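Local coordinates for catabolite control protein A (Lactococcus lactis, PDB 2O20) that binds DNA as a LacI-family transcription regulator and probably governs carbon catabolite repression and activation globally, at the interface of chains A and B. Residues are numbered along the deposited sequence; one frame, centred on the assembly and turned at random. Chains: chain A/B, Catabolite control protein A.

The interface of chains A and B. Residues chain A 225, 252, 279, 282-283; chain B 281-284.
The 3-10 turn 278-282 of chain B and the loop after it lie against chain A's helices 225-237 and 248-260, its own 3-10 turn 278-281 and the loop at A:Tyr282 and A:Thr283. B:Tyr282 is the centre of the patch, its ring packed against A:Ile279, A:Val252 and A:Tyr225. A:Ile279 sets CD1 over one ring face, off-centre and nearer the ring's border, 3.9 Å from CD1 of B:Tyr282, while CB of B:Gln281, from its own chain, lies over the opposite face. A:Val252 meets the ring edge in plane with CG1, which also rests 3.8 Å from CA of B:Tyr282. A:Tyr225 runs antiparallel alongside that side chain, their CD1 atoms 3.8 Å apart. With CG of A:Tyr225 anti to the backbone N (chi1 178°), its ring reaches across to B:Gln281, whose extended chain lays CG over one ring face, the amide turned 39° from the ring. Water ties the polar groups together: the phenol OH of A:Tyr225 meets one water shared with the carbonyl O of B:Gln281 and another shared with that of B:Thr283, while a third joins the N of A:Tyr225 to the phenol OH of B:Tyr282. A phenylalanine at A:Tyr225 lacks the hydroxyl that holds the first two waters and would probably weaken that polar link between the chains. Farther along, B:Tyr284 N donates a long hydrogen bond to A:Tyr282 O (3.3 Å), with the donor N standing 30° from the carbonyl plane, beside a parallel bridge between A:Thr283 and B:Tyr284. The patch and its two-fold twin join the lobes that carry the C-termini, within the periplasmic-binding-protein-like core of the LacI family, and the pairing fits the dimers typical of this family.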
loop_
_atom_site.group_PDB
_atom_site.type_symbol
_atom_site.label_atom_id
_atom_site.label_comp_id
_atom_site.label_asym_id
_atom_site.label_seq_id
_atom_site.Cartn_x
_atom_site.Cartn_y
_atom_site.Cartn_z
ATOM N N TYR A 225 7.491 10.633 -5.485
ATOM C CA TYR A 225 8.871 10.101 -5.538
ATOM C C TYR A 225 9.785 10.807 -6.556
ATOM O O TYR A 225 10.866 11.277 -6.207
ATOM C CB TYR A 225 8.766 8.624 -5.835
ATOM C CG TYR A 225 10.024 7.819 -5.987
ATOM C CD1 TYR A 225 10.696 7.326 -4.864
ATOM C CD2 TYR A 225 10.511 7.497 -7.243
ATOM C CE1 TYR A 225 11.836 6.542 -4.997
ATOM C CE2 TYR A 225 11.657 6.703 -7.389
ATOM C CZ TYR A 225 12.300 6.221 -6.258
ATOM O OH TYR A 225 13.434 5.437 -6.366
ATOM N N VAL A 252 11.372 9.631 0.450
ATOM C CA VAL A 252 12.071 8.454 -0.124
ATOM C C VAL A 252 12.824 8.805 -1.424
ATOM O O VAL A 252 13.990 8.427 -1.591
ATOM C CB VAL A 252 11.123 7.267 -0.340
ATOM C CG1 VAL A 252 11.786 6.145 -1.143
ATOM C CG2 VAL A 252 10.602 6.742 1.031
ATOM N N ILE A 279 6.484 2.842 4.044
ATOM C CA ILE A 279 7.610 3.042 3.138
ATOM C C ILE A 279 8.809 3.780 3.764
ATOM O O ILE A 279 9.914 3.718 3.218
ATOM C CB ILE A 279 7.170 3.698 1.782
ATOM C CG1 ILE A 279 6.676 5.158 1.977
ATOM C CG2 ILE A 279 6.133 2.821 1.081
ATOM C CD1 ILE A 279 6.383 5.950 0.696
ATOM N N TYR A 282 11.645 1.402 4.372
ATOM C CA TYR A 282 12.095 0.565 3.252
ATOM C C TYR A 282 13.391 1.067 2.578
ATOM O O TYR A 282 13.968 0.366 1.736
ATOM C CB TYR A 282 10.986 0.463 2.195
ATOM C CG TYR A 282 9.710 -0.211 2.636
ATOM C CD1 TYR A 282 9.602 -0.866 3.867
ATOM C CD2 TYR A 282 8.608 -0.252 1.780
ATOM C CE1 TYR A 282 8.416 -1.505 4.249
ATOM C CE2 TYR A 282 7.416 -0.866 2.168
ATOM C CZ TYR A 282 7.321 -1.494 3.386
ATOM O OH TYR A 282 6.145 -2.110 3.784
ATOM N N THR A 283 13.834 2.252 2.971
ATOM C CA THR A 283 15.141 2.799 2.585
ATOM C C THR A 283 16.193 2.505 3.637
ATOM O O THR A 283 15.860 2.390 4.809
ATOM C CB THR A 283 15.118 4.320 2.382
ATOM O OG1 THR A 283 14.753 4.978 3.597
ATOM C CG2 THR A 283 14.176 4.715 1.279
ATOM N N GLN B 281 8.943 0.202 -5.511
ATOM C CA GLN B 281 9.494 1.469 -6.002
ATOM C C GLN B 281 10.240 2.271 -4.917
ATOM O O GLN B 281 11.147 3.048 -5.231
ATOM C CB GLN B 281 8.400 2.358 -6.632
ATOM C CG GLN B 281 8.917 3.741 -7.113
ATOM C CD GLN B 281 7.865 4.594 -7.807
ATOM O OE1 GLN B 281 6.717 4.639 -7.375
ATOM N NE2 GLN B 281 8.260 5.293 -8.880
ATOM N N TYR B 282 9.875 2.046 -3.658
ATOM C CA TYR B 282 10.328 2.883 -2.560
ATOM C C TYR B 282 11.484 2.244 -1.783
ATOM O O TYR B 282 11.859 2.718 -0.730
ATOM C CB TYR B 282 9.139 3.204 -1.642
ATOM C CG TYR B 282 8.063 3.987 -2.370
ATOM C CD1 TYR B 282 8.264 5.315 -2.702
ATOM C CD2 TYR B 282 6.876 3.373 -2.766
ATOM C CE1 TYR B 282 7.298 6.035 -3.373
ATOM C CE2 TYR B 282 5.902 4.066 -3.452
ATOM C CZ TYR B 282 6.125 5.400 -3.764
ATOM O OH TYR B 282 5.184 6.089 -4.452
ATOM N N THR B 283 12.071 1.175 -2.296
ATOM C CA THR B 283 13.232 0.608 -1.618
ATOM C C THR B 283 14.512 1.383 -1.964
ATOM O O THR B 283 14.678 1.901 -3.067
ATOM C CB THR B 283 13.415 -0.885 -1.901
ATOM O OG1 THR B 283 13.819 -1.071 -3.264
ATOM C CG2 THR B 283 12.119 -1.626 -1.623
ATOM N N TYR B 284 15.431 1.425 -1.016
ATOM C CA TYR B 284 16.818 1.817 -1.283
ATOM C C TYR B 284 17.737 0.924 -0.480
ATOM O O TYR B 284 17.599 0.841 0.737
ATOM C CB TYR B 284 17.104 3.282 -0.964
ATOM C CG TYR B 284 18.414 3.735 -1.610
ATOM C CD1 TYR B 284 18.438 4.251 -2.892
ATOM C CD2 TYR B 284 19.630 3.571 -0.946
ATOM C CE1 TYR B 284 19.656 4.632 -3.498
ATOM C CE2 TYR B 284 20.836 3.939 -1.535
ATOM C CZ TYR B 284 20.847 4.462 -2.811
ATOM O OH TYR B 284 22.045 4.839 -3.369
HETATM O O HOH W 1 14.875 4.343 -4.447
HETATM O O HOH W 2 5.219 8.718 -5.486
HETATM O O HOH W 3 12.635 2.743 -7.547
#